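Local coordinates for type IV secretion system protein DotB (Yersinia pseudotuberculosis IP 31758, PDB 6GEF), which probably hydrolyses ATP as the hexameric AAA+ ATPase of a type IVb secretion system, a member of the GspE family, at residues Ser294-Arg299 and Arg321-Gln326. Numbering follows the deposited sequence.
Sequences SAVMRR and RFIMAQ
Val296 and Ile323 meet tip to tip, a compact example of how a helix is seated on a β-sheet through a few apolar side chains. The closest approach runs from CG2 of Val296 to CD1 of Ile323, 3.5 Å, and the same valine methyl also lies 4.1 Å from CG2 of Ile323. The second branch of the valine, CG1, comes within 4.0 Å of Ile323 CG2, so the valine CG2 reaches both isoleucine methyls whereas CG1 meets one. Met297 adds a third member: its chain, bent at chi2 (62°), crosses the isoleucine at a slant and brings SD to 3.8 Å from Ile323 CD1. That terminal methyl is thereby shared between a valine branch and a thioether. With CG1 of Ile323 anti to the carbonyl carbon (chi1 -62°) and CG2 anti to the backbone N, the two branches spread apart. All three residues are buried and the junction is wholly apolar; the backbones stay well apart, with 8.3 Å between the CA atoms of Val296 and Ile323. In the next shell, Met181 touches both Val296 and Ile323, Ala183 packs on the valine, and Phe345 and Val362 receive Met297. The CB of Met324 leaves the strand away from the helix, and its side chain touches Val182 and Arg340. At the helix, Arg299 forms a salt bridge with Asp315 of a second subunit, placing this buried seat next to a subunit interface. Strand 320-330 runs between parallel strand 179-183, which leads into a probable Walker A P-loop, and antiparallel strand 336-344, consistent with the RecA-like core of P-loop ATPases; helix 293-302 lies over one face of this mixed sheet, with helix 362-372 packed against that helix at Ser294, Met297 and Arg298.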
# COMPACT_ATOMS: atom_id res chain seq x y z
N SER A 294 -30.19 -24.31 15.09
CA SER A 294 -29.07 -25.09 14.57
C SER A 294 -28.25 -24.29 13.55
O SER A 294 -27.02 -24.20 13.68
CB SER A 294 -29.59 -26.39 13.93
OG SER A 294 -28.78 -26.77 12.81
N ALA A 295 -28.94 -23.69 12.59
CA ALA A 295 -28.23 -22.96 11.55
C ALA A 295 -27.51 -21.75 12.12
O ALA A 295 -26.46 -21.36 11.60
CB ALA A 295 -29.21 -22.54 10.44
N VAL A 296 -28.06 -21.14 13.17
CA VAL A 296 -27.41 -19.99 13.79
C VAL A 296 -26.15 -20.43 14.48
O VAL A 296 -25.08 -19.78 14.40
CB VAL A 296 -28.37 -19.20 14.66
CG1 VAL A 296 -29.74 -19.84 14.62
CG2 VAL A 296 -27.84 -19.07 16.06
N MET A 297 -26.22 -21.48 15.27
CA MET A 297 -25.03 -22.07 15.87
C MET A 297 -23.97 -22.35 14.81
O MET A 297 -22.84 -21.84 14.88
CB MET A 297 -25.38 -23.35 16.63
CG MET A 297 -24.94 -23.35 18.09
SD MET A 297 -25.71 -22.07 19.05
CE MET A 297 -25.08 -22.58 20.69
N ARG A 298 -24.30 -23.16 13.81
CA ARG A 298 -23.40 -23.41 12.70
C ARG A 298 -22.76 -22.09 12.16
O ARG A 298 -21.56 -22.02 12.01
CB ARG A 298 -24.17 -24.08 11.55
CG ARG A 298 -24.37 -25.54 11.68
CD ARG A 298 -23.01 -26.25 11.69
NE ARG A 298 -22.77 -27.13 10.57
CZ ARG A 298 -23.55 -28.15 10.22
NH1 ARG A 298 -24.73 -28.36 10.84
NH2 ARG A 298 -23.15 -28.95 9.20
N ARG A 299 -23.60 -21.07 11.96
CA ARG A 299 -23.14 -19.90 11.27
C ARG A 299 -22.15 -19.13 12.13
O ARG A 299 -21.09 -18.67 11.67
CB ARG A 299 -24.33 -19.02 10.87
CG ARG A 299 -23.95 -17.60 10.40
CD ARG A 299 -24.53 -17.31 9.03
NE ARG A 299 -23.85 -16.22 8.38
CZ ARG A 299 -24.10 -14.92 8.56
NH1 ARG A 299 -25.03 -14.54 9.45
NH2 ARG A 299 -23.41 -14.01 7.88
N ARG A 321 -28.10 -17.30 25.86
CA ARG A 321 -29.18 -17.57 26.79
C ARG A 321 -30.47 -18.03 26.12
O ARG A 321 -31.34 -18.59 26.80
CB ARG A 321 -29.46 -16.33 27.66
CG ARG A 321 -28.74 -16.34 29.00
CD ARG A 321 -28.61 -17.76 29.56
NE ARG A 321 -28.96 -17.84 30.97
CZ ARG A 321 -30.18 -18.18 31.40
NH1 ARG A 321 -31.16 -18.47 30.53
NH2 ARG A 321 -30.42 -18.24 32.71
N PHE A 322 -30.61 -17.83 24.81
CA PHE A 322 -31.89 -18.00 24.15
C PHE A 322 -31.76 -17.67 22.66
O PHE A 322 -31.18 -16.64 22.29
CB PHE A 322 -32.96 -17.06 24.77
CG PHE A 322 -34.35 -17.41 24.37
CD1 PHE A 322 -34.81 -17.05 23.13
CD2 PHE A 322 -35.22 -18.08 25.24
CE1 PHE A 322 -36.11 -17.34 22.73
CE2 PHE A 322 -36.51 -18.36 24.84
CZ PHE A 322 -36.94 -17.99 23.59
N ILE A 323 -32.32 -18.54 21.81
CA ILE A 323 -32.18 -18.41 20.37
C ILE A 323 -33.58 -18.53 19.76
O ILE A 323 -34.23 -19.57 19.88
CB ILE A 323 -31.24 -19.48 19.77
CG1 ILE A 323 -29.83 -19.33 20.34
CG2 ILE A 323 -31.28 -19.44 18.25
CD1 ILE A 323 -28.71 -19.69 19.39
N MET A 324 -34.02 -17.46 19.09
CA MET A 324 -35.24 -17.46 18.30
C MET A 324 -34.88 -17.28 16.84
O MET A 324 -34.27 -16.30 16.46
CB MET A 324 -36.16 -16.34 18.75
CG MET A 324 -37.58 -16.44 18.21
SD MET A 324 -38.68 -15.21 18.89
CE MET A 324 -39.36 -16.09 20.28
N ALA A 325 -35.24 -18.27 16.02
CA ALA A 325 -35.49 -18.04 14.59
C ALA A 325 -36.97 -17.79 14.35
O ALA A 325 -37.82 -18.41 14.98
CB ALA A 325 -35.04 -19.25 13.77
N GLN A 326 -37.26 -16.85 13.46
CA GLN A 326 -38.62 -16.55 13.04
C GLN A 326 -38.69 -16.34 11.57
O GLN A 326 -37.76 -15.82 10.96
CB GLN A 326 -39.16 -15.30 13.75
CG GLN A 326 -38.21 -14.10 13.65
CD GLN A 326 -38.61 -12.99 14.59
OE1 GLN A 326 -39.37 -13.21 15.54
NE2 GLN A 326 -38.08 -11.82 14.36